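PDB 6P44: SnoaL-like domain protein from Mycobacterium hassiacum, which catalyses the shift of a steroid carbon–carbon double bond into conjugation with its 3-keto group, acting as a ketosteroid isomerase with an NTF2-like fold. Local coordinates for residues A28-D33 / G106-M111; T35-V40 / S110-W115; F79-S84 / I96-T101. The protein carries 1 engineered substitution. All blocks are in the same frame, centred on the assembly; numbering follows the deposited sequence.

Contacts 1 and 2 both use strand 108-121, and contact 3 pairs strands 76-85 and 92-102, the latter its neighbour in the same mixed sheet. Contact 1 joins the end of helix 23-29 and strand 30-31 to the start of strand 108-121, and contact 2 continues along that strand beside strand 34-37. The centres of contacts 1 and 2 lie about 13 Å apart, those of 2 and 3 about 10 Å, and those of 1 and 3 about 16 Å. Contacts 1 and 2 share Ser110 and Met111, and the Met111 side chain touches the dinitrophenol. Asn38 and Trp115 of contact 2 and Trp81 and Leu83 of contact 3 also line this pocket, where Tyr14 hydrogen-bonds the ligand.

Contact 1: residues A28-D33 / G106-M111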
# COMPACT_ATOMS: atom_id res chain seq x y z
N ALA B 28 17.90 1.90 -12.68
CA ALA B 28 19.02 2.27 -11.83
C ALA B 28 18.58 2.64 -10.42
O ALA B 28 19.42 2.63 -9.50
CB ALA B 28 19.79 3.43 -12.46
N LEU B 29 17.31 2.97 -10.22
CA LEU B 29 16.82 3.25 -8.87
C LEU B 29 16.64 1.98 -8.05
O LEU B 29 16.59 2.06 -6.81
CB LEU B 29 15.48 3.98 -8.93
CG LEU B 29 15.50 5.35 -9.60
CD1 LEU B 29 14.11 5.93 -9.58
CD2 LEU B 29 16.47 6.29 -8.90
N TYR B 30 16.51 0.83 -8.70
CA TYR B 30 16.24 -0.41 -8.01
C TYR B 30 17.53 -1.09 -7.59
O TYR B 30 18.57 -0.97 -8.24
CB TYR B 30 15.46 -1.35 -8.91
CG TYR B 30 13.98 -1.03 -9.03
CD1 TYR B 30 13.08 -1.58 -8.13
CD2 TYR B 30 13.49 -0.23 -10.05
CE1 TYR B 30 11.73 -1.34 -8.24
CE2 TYR B 30 12.12 0.02 -10.18
CZ TYR B 30 11.25 -0.54 -9.25
OH TYR B 30 9.89 -0.34 -9.31
N ALA B 31 17.45 -1.82 -6.47
CA ALA B 31 18.53 -2.66 -5.99
C ALA B 31 18.79 -3.83 -6.94
O ALA B 31 17.92 -4.22 -7.73
CB ALA B 31 18.17 -3.20 -4.60
N ASP B 32 19.99 -4.40 -6.84
CA ASP B 32 20.36 -5.50 -7.72
C ASP B 32 19.40 -6.68 -7.61
O ASP B 32 19.12 -7.35 -8.61
CB ASP B 32 21.78 -6.00 -7.40
CG ASP B 32 22.88 -4.99 -7.74
OD1 ASP B 32 22.64 -3.98 -8.43
OD2 ASP B 32 24.02 -5.24 -7.29
N ASP B 33 18.90 -6.95 -6.40
CA ASP B 33 18.00 -8.07 -6.12
C ASP B 33 16.58 -7.61 -5.80
O ASP B 33 15.83 -8.29 -5.07
CB ASP B 33 18.55 -8.92 -4.98
CG ASP B 33 18.69 -8.14 -3.67
OD1 ASP B 33 18.61 -6.89 -3.67
OD2 ASP B 33 18.89 -8.81 -2.63
N GLY B 106 19.37 3.23 0.07
CA GLY B 106 18.37 4.07 -0.53
C GLY B 106 17.82 3.57 -1.84
O GLY B 106 16.91 4.20 -2.39
N ARG B 107 18.33 2.47 -2.38
CA ARG B 107 17.76 1.96 -3.61
C ARG B 107 16.52 1.12 -3.31
O ARG B 107 16.35 0.60 -2.20
CB ARG B 107 18.80 1.21 -4.44
CG ARG B 107 19.86 2.17 -5.02
CD ARG B 107 20.81 1.50 -6.00
NE ARG B 107 21.79 0.67 -5.32
CZ ARG B 107 22.72 -0.05 -5.95
NH1 ARG B 107 22.80 -0.04 -7.27
NH2 ARG B 107 23.57 -0.79 -5.25
N ILE B 108 15.62 1.06 -4.28
CA ILE B 108 14.32 0.41 -4.11
C ILE B 108 14.52 -1.09 -3.98
O ILE B 108 15.06 -1.73 -4.88
CB ILE B 108 13.37 0.72 -5.28
CG1 ILE B 108 13.20 2.22 -5.49
CG2 ILE B 108 12.02 0.06 -5.01
CD1 ILE B 108 12.58 2.55 -6.85
N LYS B 109 14.10 -1.65 -2.84
CA LYS B 109 14.14 -3.09 -2.61
C LYS B 109 12.92 -3.80 -3.20
O LYS B 109 13.05 -4.90 -3.76
CB LYS B 109 14.22 -3.35 -1.10
CG LYS B 109 14.13 -4.82 -0.67
CD LYS B 109 14.09 -4.92 0.86
CE LYS B 109 14.03 -6.36 1.34
NZ LYS B 109 14.22 -6.49 2.82
N SER B 110 11.74 -3.20 -3.07
CA SER B 110 10.52 -3.81 -3.59
C SER B 110 9.56 -2.73 -4.04
O SER B 110 9.51 -1.64 -3.46
CB SER B 110 9.86 -4.71 -2.54
OG SER B 110 9.29 -3.99 -1.47
N MET B 111 8.77 -3.05 -5.06
CA MET B 111 7.64 -2.23 -5.47
C MET B 111 6.44 -3.13 -5.68
O MET B 111 6.56 -4.24 -6.21
CB MET B 111 7.95 -1.46 -6.76
CG MET B 111 6.84 -0.53 -7.22
SD MET B 111 5.59 -1.37 -8.25
CE MET B 111 6.23 -0.97 -9.87
O HOH W 1 21.86 1.53 -9.52
O HOH W 2 24.56 -2.08 -8.42
O HOH W 3 14.60 -7.51 -2.70
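With CG of Tyr30 anti to its carbonyl carbon (chi1 -78°) and CG1 of Ile108 likewise turned beside its own backbone N (chi1 -55°), the isoleucine side chain comes over a face of the phenol ring. An extended second torsion (chi2 164°) sets the CD1 methyl of Ile108 over the middle of the Tyr30 ring, 4.0 Å from its centroid, in a CH-pi contact. The other branch, CG2 of Ile108, reaches the ring at CE1 of Tyr30, 3.5 Å away, while CD1 also touches CB of Leu29. Farther out, the Tyr30 hydroxyl meets Met111, its OH 3.4 Å from Met111 CB near the ring plane; its polar partner is the hydroxyl of Tyr55. Two straight backbone bonds join the two segments in a short parallel bridge, Ile108 N to Leu29 O and Ala31 N to Ile108 O, both 2.9 Å. Arg107 is modelled in two conformers; in the one described, so with some doubt, NH1 donates to two waters, which in turn donate to Ala28 O and Asp32 OD1. Direct salt bridges lie elsewhere, Asp32 with Arg48 and Arg107 with Asp105. Helix 4-20 adds Tyr14 beside Leu29 and Tyr30. Here the short strand 30-31, just after helix 23-29, pairs in parallel with the start of strand 108-121, where Lys109 and Ser110 both face Thr101 in a classic beta bulge of the NTF2-like sheet.

Contact 2: residues T35-V40 / S110-W115. Engineered in segment 35-40: Asn38 (natural residue Asp). With DNX (3,4-dinitrophenol), chain H.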
# COMPACT_ATOMS: atom_id res chain seq x y z
N THR B 35 12.58 -6.57 -6.19
CA THR B 35 11.40 -7.20 -6.75
C THR B 35 10.39 -6.15 -7.20
O THR B 35 10.23 -5.10 -6.58
CB THR B 35 10.73 -8.13 -5.71
OG1 THR B 35 10.38 -7.38 -4.53
CG2 THR B 35 11.67 -9.25 -5.33
N VAL B 36 9.68 -6.47 -8.28
CA VAL B 36 8.57 -5.65 -8.77
C VAL B 36 7.38 -6.56 -8.97
O VAL B 36 7.47 -7.57 -9.68
CB VAL B 36 8.91 -4.93 -10.09
CG1 VAL B 36 7.65 -4.30 -10.70
CG2 VAL B 36 9.97 -3.86 -9.85
N GLU B 37 6.26 -6.20 -8.36
CA GLU B 37 5.00 -6.93 -8.51
C GLU B 37 3.98 -5.91 -9.02
O GLU B 37 3.46 -5.10 -8.24
CB GLU B 37 4.60 -7.59 -7.20
CG GLU B 37 3.49 -8.58 -7.33
CD GLU B 37 3.13 -9.27 -6.01
OE1 GLU B 37 3.98 -9.32 -5.10
OE2 GLU B 37 1.99 -9.76 -5.88
N ASN B 38 3.73 -5.93 -10.33
CA ASN B 38 2.88 -4.94 -10.98
C ASN B 38 2.03 -5.63 -12.04
O ASN B 38 2.55 -5.94 -13.13
CB ASN B 38 3.70 -3.83 -11.63
CG ASN B 38 2.84 -2.81 -12.29
OD1 ASN B 38 1.65 -2.74 -12.02
ND2 ASN B 38 3.42 -1.99 -13.15
N PRO B 39 0.73 -5.86 -11.80
CA PRO B 39 0.02 -5.55 -10.56
C PRO B 39 0.27 -6.61 -9.49
O PRO B 39 0.69 -7.73 -9.79
CB PRO B 39 -1.44 -5.62 -10.99
CG PRO B 39 -1.45 -6.66 -12.04
CD PRO B 39 -0.16 -6.45 -12.81
N VAL B 40 -0.05 -6.27 -8.24
CA VAL B 40 -0.10 -7.28 -7.21
C VAL B 40 -1.02 -8.40 -7.66
O VAL B 40 -2.07 -8.17 -8.25
CB VAL B 40 -0.52 -6.64 -5.87
CG1 VAL B 40 -0.84 -7.71 -4.83
CG2 VAL B 40 0.61 -5.70 -5.40
N SER B 110 11.74 -3.20 -3.07
CA SER B 110 10.52 -3.81 -3.59
C SER B 110 9.56 -2.73 -4.04
O SER B 110 9.51 -1.64 -3.46
CB SER B 110 9.86 -4.71 -2.54
OG SER B 110 9.29 -3.99 -1.47
N MET B 111 8.77 -3.05 -5.06
CA MET B 111 7.64 -2.23 -5.47
C MET B 111 6.44 -3.13 -5.68
O MET B 111 6.56 -4.24 -6.21
CB MET B 111 7.95 -1.46 -6.76
CG MET B 111 6.84 -0.53 -7.22
SD MET B 111 5.59 -1.37 -8.25
CE MET B 111 6.23 -0.97 -9.87
N LYS B 112 5.28 -2.65 -5.22
CA LYS B 112 3.99 -3.30 -5.44
C LYS B 112 3.02 -2.22 -5.91
O LYS B 112 2.98 -1.13 -5.34
CB LYS B 112 3.48 -3.96 -4.15
CG LYS B 112 4.19 -5.24 -3.81
CD LYS B 112 3.61 -5.91 -2.58
CE LYS B 112 4.26 -7.26 -2.39
NZ LYS B 112 3.74 -7.96 -1.19
N ALA B 113 2.25 -2.53 -6.94
CA ALA B 113 1.27 -1.61 -7.51
C ALA B 113 -0.12 -2.24 -7.48
O ALA B 113 -0.31 -3.37 -7.94
CB ALA B 113 1.66 -1.19 -8.94
N TYR B 114 -1.08 -1.49 -6.95
CA TYR B 114 -2.45 -1.98 -6.75
C TYR B 114 -3.39 -1.16 -7.63
O TYR B 114 -3.70 -0.00 -7.31
CB TYR B 114 -2.86 -1.87 -5.28
CG TYR B 114 -1.97 -2.59 -4.28
CD1 TYR B 114 -0.79 -2.02 -3.84
CD2 TYR B 114 -2.33 -3.81 -3.76
CE1 TYR B 114 0.02 -2.65 -2.93
CE2 TYR B 114 -1.53 -4.45 -2.81
CZ TYR B 114 -0.35 -3.86 -2.41
OH TYR B 114 0.49 -4.45 -1.52
N TRP B 115 -3.86 -1.78 -8.71
CA TRP B 115 -4.75 -1.15 -9.68
C TRP B 115 -5.29 -2.28 -10.55
O TRP B 115 -4.71 -3.37 -10.59
CB TRP B 115 -4.02 -0.11 -10.55
CG TRP B 115 -2.93 -0.76 -11.38
CD1 TRP B 115 -1.66 -1.04 -10.97
CD2 TRP B 115 -3.03 -1.24 -12.72
NE1 TRP B 115 -0.96 -1.67 -11.97
CE2 TRP B 115 -1.79 -1.80 -13.05
CE3 TRP B 115 -4.06 -1.26 -13.67
CZ2 TRP B 115 -1.53 -2.37 -14.30
CZ3 TRP B 115 -3.80 -1.82 -14.90
CH2 TRP B 115 -2.54 -2.37 -15.20
C1 DNX H . 3.94 1.80 -12.09
C2 DNX H . 4.46 1.94 -13.37
C3 DNX H . 3.68 1.59 -14.45
N3 DNX H . 4.28 1.73 -15.77
C4 DNX H . 2.39 1.11 -14.27
N4 DNX H . 1.54 0.71 -15.39
C5 DNX H . 1.87 0.98 -12.99
C6 DNX H . 2.65 1.33 -11.90
O1 DNX H . 4.72 2.15 -11.03
O31 DNX H . 4.94 0.80 -16.21
O32 DNX H . 4.13 2.78 -16.37
O41 DNX H . 0.81 -0.26 -15.24
O42 DNX H . 1.58 1.37 -16.41
O HOH W 4 7.81 -6.54 -4.92
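A parallel strand pair of the NTF2-like sheet runs into the ligand pocket here: Thr35, Val36 and Glu37 lie beside Ser110, Met111 and Lys112, the strand axes only 3° apart. Backbone bonds alternate from Met111 N to Thr35 O, Glu37 N to Met111 O and Ala113 N to Glu37 O; past the cis peptide before Pro39, Val40 N returns to Ala113 O. On the face carrying Thr35 and Glu37, a water joins Thr35 OG1 to Met111 O. Glu37 and Lys112 lie side by side, OE1 of Glu37 3.4 Å from CE of Lys112, but Lys112 makes its salt bridge to Glu76 of the second subunit and Glu37 OE2 accepts from Gly41 N. Val40 CG2 rests over the Tyr114 ring, 3.7 Å from the centroid. At the pocket, CE of Met111 packs between Val36 CG1 and the phenolic oxygen O1 of the dinitrophenol, each 3.7 Å away. With CG anti to its backbone N (chi1 -180°), the amide of Asn38, an engineered replacement for aspartate, reaches the Trp115 indole. Its OD1 lies in the indole plane and accepts a nearly straight bond from Trp115 NE1, 2.8 Å away, the amide and ring planes 68° apart. The other end of this amide, ND2, stands over the face of the dinitrophenol ring, 3.4 Å from its C5, while Trp115 CZ2 touches nitro oxygen O41 at 3.3 Å.

Contact 3: residues F79-S84 / I96-T101; sequences FYWTLS and IISVMT. With DNX (3,4-dinitrophenol), chain H.
Phe79 and Ser98, like Trp81 and Ile96, form antiparallel hydrogen-bonded pairs, each closed by two backbone N-H to O bonds, among them Ser98 N to Phe79 O at 2.8 Å. The non-hydrogen-bonded pair Tyr80 and Ile97 sits between them, with side chains on the other face. One polar side-chain bond crosses between the strands: Trp81 NE1 donates to Ser98 OG at 2.9 Å, almost straight (171°) and in the indole plane, which fixes the rotation of the ring. CG of Trp81 lies between its backbone N and carbonyl carbon (chi1 62°), and the indole has Phe79 CE2 over one face. Ile96 has two conformers; in the one described, its CD1 lies over the opposite face, 3.8 Å from the centroid of the six-membered ring, and touches Leu83 CB. Ser98 CB in turn lies over the Phe79 ring, 3.7 Å from its centroid. At the ligand, Trp81 CZ2 meets the phenolic O1 of the dinitrophenol at 3.5 Å. Helix 4-20 packs on the face carrying Phe79, Trp81 and Leu83; on the other face Tyr80 packs against Lys68 and Thr69 of strand 64-73, and its ring meets that of Tyr80 of the second subunit.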
# COMPACT_ATOMS: atom_id res chain seq x y z
N PHE B 79 2.12 5.55 -1.76
CA PHE B 79 1.71 6.73 -2.51
C PHE B 79 0.54 6.41 -3.41
O PHE B 79 0.46 5.33 -4.00
CB PHE B 79 2.86 7.42 -3.26
CG PHE B 79 3.70 6.53 -4.15
CD1 PHE B 79 4.59 5.58 -3.63
CD2 PHE B 79 3.66 6.68 -5.52
CE1 PHE B 79 5.40 4.82 -4.47
CE2 PHE B 79 4.45 5.90 -6.36
CZ PHE B 79 5.32 4.99 -5.83
N TYR B 80 -0.39 7.36 -3.48
CA TYR B 80 -1.58 7.27 -4.31
C TYR B 80 -1.40 8.34 -5.39
O TYR B 80 -1.15 9.51 -5.07
CB TYR B 80 -2.80 7.54 -3.44
CG TYR B 80 -4.16 7.43 -4.09
CD1 TYR B 80 -4.41 6.53 -5.12
CD2 TYR B 80 -5.21 8.23 -3.67
CE1 TYR B 80 -5.67 6.45 -5.70
CE2 TYR B 80 -6.45 8.15 -4.24
CZ TYR B 80 -6.68 7.26 -5.26
OH TYR B 80 -7.94 7.18 -5.84
N TRP B 81 -1.44 7.92 -6.65
CA TRP B 81 -0.97 8.76 -7.74
C TRP B 81 -1.71 8.42 -9.03
O TRP B 81 -2.38 7.39 -9.13
CB TRP B 81 0.54 8.63 -7.92
CG TRP B 81 1.02 7.26 -8.28
CD1 TRP B 81 1.05 6.16 -7.48
CD2 TRP B 81 1.59 6.86 -9.53
NE1 TRP B 81 1.60 5.10 -8.15
CE2 TRP B 81 1.95 5.50 -9.42
CE3 TRP B 81 1.85 7.53 -10.74
CZ2 TRP B 81 2.54 4.79 -10.46
CZ3 TRP B 81 2.43 6.82 -11.78
CH2 TRP B 81 2.77 5.48 -11.63
N THR B 82 -1.60 9.32 -9.99
CA THR B 82 -2.19 9.10 -11.30
C THR B 82 -1.12 9.10 -12.39
O THR B 82 -0.14 9.85 -12.32
CB THR B 82 -3.26 10.14 -11.65
OG1 THR B 82 -2.66 11.42 -11.82
CG2 THR B 82 -4.30 10.23 -10.56
N LEU B 83 -1.33 8.25 -13.37
CA LEU B 83 -0.49 8.13 -14.56
C LEU B 83 -1.37 8.41 -15.76
O LEU B 83 -2.34 7.69 -15.99
CB LEU B 83 0.06 6.70 -14.65
CG LEU B 83 0.93 6.34 -15.86
CD1 LEU B 83 2.11 7.26 -15.95
CD2 LEU B 83 1.40 4.89 -15.76
N SER B 84 -1.04 9.45 -16.53
CA SER B 84 -1.83 9.84 -17.70
C SER B 84 -1.00 9.64 -18.96
O SER B 84 0.07 10.23 -19.10
CB SER B 84 -2.25 11.31 -17.60
OG SER B 84 -2.99 11.55 -16.42
N ILE B 96 -3.65 4.78 -9.12
CA ILE B 96 -2.79 3.71 -8.63
C ILE B 96 -2.46 3.94 -7.15
O ILE B 96 -2.13 5.06 -6.75
CB ILE B 96 -1.48 3.68 -9.45
CG1 ILE B 96 -1.78 3.52 -10.95
CG2 ILE B 96 -0.54 2.56 -8.97
CD1 ILE B 96 -0.66 4.00 -11.86
N ILE B 97 -2.49 2.86 -6.36
CA ILE B 97 -1.88 2.83 -5.02
C ILE B 97 -0.61 2.00 -5.13
O ILE B 97 -0.66 0.85 -5.57
CB ILE B 97 -2.82 2.24 -3.95
CG1 ILE B 97 -4.07 3.09 -3.78
CG2 ILE B 97 -2.07 2.11 -2.61
CD1 ILE B 97 -5.12 2.46 -2.89
N SER B 98 0.52 2.58 -4.72
CA SER B 98 1.80 1.91 -4.79
C SER B 98 2.48 1.91 -3.43
O SER B 98 2.32 2.83 -2.63
CB SER B 98 2.74 2.61 -5.75
OG SER B 98 2.24 2.52 -7.08
N VAL B 99 3.25 0.85 -3.17
CA VAL B 99 4.13 0.79 -2.01
C VAL B 99 5.52 0.39 -2.48
O VAL B 99 5.68 -0.62 -3.17
CB VAL B 99 3.62 -0.21 -0.95
CG1 VAL B 99 4.61 -0.34 0.20
CG2 VAL B 99 2.26 0.21 -0.42
N MET B 100 6.51 1.17 -2.08
CA MET B 100 7.91 0.83 -2.26
C MET B 100 8.60 0.69 -0.91
O MET B 100 8.26 1.38 0.05
CB MET B 100 8.63 1.89 -3.09
CG MET B 100 8.26 1.83 -4.56
SD MET B 100 9.10 3.15 -5.47
CE MET B 100 8.72 2.66 -7.16
N THR B 101 9.57 -0.21 -0.84
CA THR B 101 10.45 -0.31 0.31
C THR B 101 11.88 -0.15 -0.17
O THR B 101 12.19 -0.35 -1.35
CB THR B 101 10.29 -1.64 1.06
OG1 THR B 101 10.86 -2.71 0.31
CG2 THR B 101 8.82 -1.93 1.36
C1 DNX H . 3.94 1.80 -12.09
C2 DNX H . 4.46 1.94 -13.37
C3 DNX H . 3.68 1.59 -14.45
N3 DNX H . 4.28 1.73 -15.77
C4 DNX H . 2.39 1.11 -14.27
N4 DNX H . 1.54 0.71 -15.39
C5 DNX H . 1.87 0.98 -12.99
C6 DNX H . 2.65 1.33 -11.90
O1 DNX H . 4.72 2.15 -11.03
O31 DNX H . 4.94 0.80 -16.21
O32 DNX H . 4.13 2.78 -16.37
O41 DNX H . 0.81 -0.26 -15.24
O42 DNX H . 1.58 1.37 -16.41